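Local coordinates for SusD superfamily protein (Bacteroides thetaiotaomicron VPI-5482, PDB 3HDX) that probably binds polysaccharide at the outer membrane as a SusD-family protein of carbohydrate metabolism, at residues Y124-R127 with D131-L134. Numbering follows the deposited sequence. Where two conformers were deposited one is given.
Sequences YMVR and DVPL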
ATOM      1  N   TYR A 124      -2.719   7.137   4.403  1.00 11.23           N
ATOM      2  CA  TYR A 124      -3.412   5.848   4.312  1.00 10.66           C
ATOM      3  C   TYR A 124      -4.824   5.934   4.884  1.00 11.39           C
ATOM      4  O   TYR A 124      -5.787   5.457   4.302  1.00 11.64           O
ATOM      5  CB  TYR A 124      -2.553   4.754   4.994  1.00 11.34           C
ATOM      6  CG  TYR A 124      -2.915   3.349   4.576  1.00 10.90           C
ATOM      7  CD1 TYR A 124      -3.966   2.674   5.203  1.00 10.67           C
ATOM      8  CD2 TYR A 124      -2.219   2.682   3.555  1.00 12.16           C
ATOM      9  CE1 TYR A 124      -4.299   1.391   4.883  1.00 11.65           C
ATOM     10  CE2 TYR A 124      -2.533   1.388   3.197  1.00 11.08           C
ATOM     11  CZ  TYR A 124      -3.595   0.749   3.868  1.00 10.24           C
ATOM     12  OH  TYR A 124      -3.923  -0.527   3.537  1.00 12.37           O
HETATM   13  N   MSE A 125      -4.935   6.609   6.022  1.00 12.13           N
HETATM   14  CA  MSE A 125      -6.216   6.716   6.700  0.80 12.12           C
HETATM   15  C   MSE A 125      -7.138   7.719   5.959  1.00 12.01           C
HETATM   16  O   MSE A 125      -8.361   7.537   5.938  1.00 12.36           O
HETATM   17  CB  MSE A 125      -6.053   6.988   8.203  0.80 13.60           C
HETATM   18  CG  MSE A 125      -5.696   8.395   8.536  0.80 13.62           C
HETATM   19 SE   MSE A 125      -5.296   8.681  10.395  0.60 10.64          SE
HETATM   20  CE  MSE A 125      -6.974   7.975  11.138  0.80 13.09           C
ATOM     21  N   VAL A 126      -6.570   8.766   5.353  1.00 10.39           N
ATOM     22  CA  VAL A 126      -7.363   9.716   4.538  1.00 10.53           C
ATOM     23  C   VAL A 126      -7.999   9.028   3.336  1.00 10.16           C
ATOM     24  O   VAL A 126      -9.171   9.297   2.999  1.00 11.66           O
ATOM     25  CB  VAL A 126      -6.549  10.985   4.149  1.00 11.56           C
ATOM     26  CG1 VAL A 126      -7.185  11.735   2.938  1.00 13.36           C
ATOM     27  CG2 VAL A 126      -6.345  11.861   5.409  1.00 13.57           C
ATOM     28  N   ARG A 127      -7.294   8.063   2.732  1.00 10.75           N
ATOM     29  CA  ARG A 127      -7.905   7.343   1.620  1.00 10.92           C
ATOM     30  C   ARG A 127      -9.108   6.510   2.083  1.00 10.42           C
ATOM     31  O   ARG A 127     -10.044   6.297   1.300  1.00 12.28           O
ATOM     32  CB  ARG A 127      -6.938   6.396   0.932  1.00 11.25           C
ATOM     33  CG  ARG A 127      -5.776   7.078   0.221  1.00 10.93           C
ATOM     34  CD  ARG A 127      -5.117   6.083  -0.743  1.00 11.74           C
ATOM     35  NE  ARG A 127      -4.646   4.898  -0.047  1.00 12.09           N
ATOM     36  CZ  ARG A 127      -3.890   3.943  -0.605  1.00 12.45           C
ATOM     37  NH1 ARG A 127      -3.492   4.023  -1.862  1.00 12.90           N
ATOM     38  NH2 ARG A 127      -3.522   2.913   0.115  1.00 12.10           N
ATOM     39  N   ASP A 131     -11.966  12.819   5.754  1.00 11.52           N
ATOM     40  CA  ASP A 131     -11.606  13.735   6.810  1.00 11.62           C
ATOM     41  C   ASP A 131     -11.268  12.937   8.067  1.00 11.83           C
ATOM     42  O   ASP A 131     -11.992  12.011   8.430  1.00 12.22           O
ATOM     43  CB  ASP A 131     -12.758  14.692   7.139  1.00 13.25           C
ATOM     44  CG  ASP A 131     -13.180  15.596   5.991  1.00 11.88           C
ATOM     45  OD1 ASP A 131     -12.491  15.724   4.943  1.00 13.00           O
ATOM     46  OD2 ASP A 131     -14.266  16.231   6.186  1.00 18.07           O
ATOM     47  N   VAL A 132     -10.191  13.311   8.752  1.00 11.79           N
ATOM     48  CA  VAL A 132      -9.790  12.650  10.002  1.00 12.66           C
ATOM     49  C   VAL A 132      -9.208  13.713  10.924  1.00 11.27           C
ATOM     50  O   VAL A 132      -8.650  14.721  10.423  1.00 11.24           O
ATOM     51  CB  VAL A 132      -8.752  11.494   9.795  1.00 12.32           C
ATOM     52  CG1 VAL A 132      -9.299  10.386   8.904  1.00 13.06           C
ATOM     53  CG2 VAL A 132      -7.446  12.056   9.225  1.00 13.53           C
ATOM     54  N   PRO A 133      -9.314  13.521  12.267  1.00 13.14           N
ATOM     55  CA  PRO A 133      -8.732  14.566  13.149  1.00 12.47           C
ATOM     56  C   PRO A 133      -7.202  14.716  12.980  1.00 12.41           C
ATOM     57  O   PRO A 133      -6.465  13.710  13.019  1.00 12.34           O
ATOM     58  CB  PRO A 133      -9.075  14.094  14.570  1.00 13.38           C
ATOM     59  CG  PRO A 133     -10.191  13.167  14.390  1.00 14.63           C
ATOM     60  CD  PRO A 133     -10.174  12.582  13.015  1.00 12.73           C
ATOM     61  N   LEU A 134      -6.765  15.951  12.722  1.00 11.65           N
ATOM     62  CA  LEU A 134      -5.342  16.200  12.522  1.00 11.81           C
ATOM     63  C   LEU A 134      -4.667  16.495  13.873  1.00 11.89           C
ATOM     64  O   LEU A 134      -4.784  17.591  14.408  1.00 14.37           O
ATOM     65  CB  LEU A 134      -5.126  17.324  11.515  1.00 12.38           C
ATOM     66  CG  LEU A 134      -3.655  17.661  11.225  1.00 12.26           C
ATOM     67  CD1 LEU A 134      -2.780  16.460  10.823  1.00 13.84           C
ATOM     68  CD2 LEU A 134      -3.610  18.822  10.144  1.00 13.50           C
TER
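Val132 folds back against Met125 and Val126 just after helix 104-129 of this SusD-family fold has ended, a compact example of how a chain leaving a helix can pack against the end of that helix through apolar side chains. No hydrogen bond links 124-127 to 131-134, and the nearest alpha carbons, Val126 CA and Asp131 CA, stay 6.3 Å apart.

Met125 is a selenomethionine deposited in two conformers, and the path from its CB outward is that of the one described. In this conformer CG comes within 4.1 Å of both Val132 CG1 and Val132 CG2, lying across the fork of the valine. A chi1 of 77° puts CG between the backbone N and the carbonyl carbon, and the chain then runs extended as far as selenium. SE passes Val132 CG2 at 4.2 Å. The bend at chi3, -55°, turns the terminal methyl of the same conformer back over the valine, where CE reaches Val132 CG1. Around this side chain, Phe78, Tyr79 and Ile82 of helix 76-91 supply further packing, and Tyr79 also touches Val132.

Val126 meets the CG2 branch of Val132, which Met125 CG and SE also touch, and packs on Ala152, Val155 and Leu156 of helix 152-169, so the valine pair lies where that helix packs against the end of helix 104-129. Outside the two segments, Val132 shares backbone hydrogen bonds with Thr150, while Asp131 OD1 accepts one from Ala152 N. Between the two valines the touch is methyl against methyl, with Val126 CG2 4.0 Å from Val132 CG2.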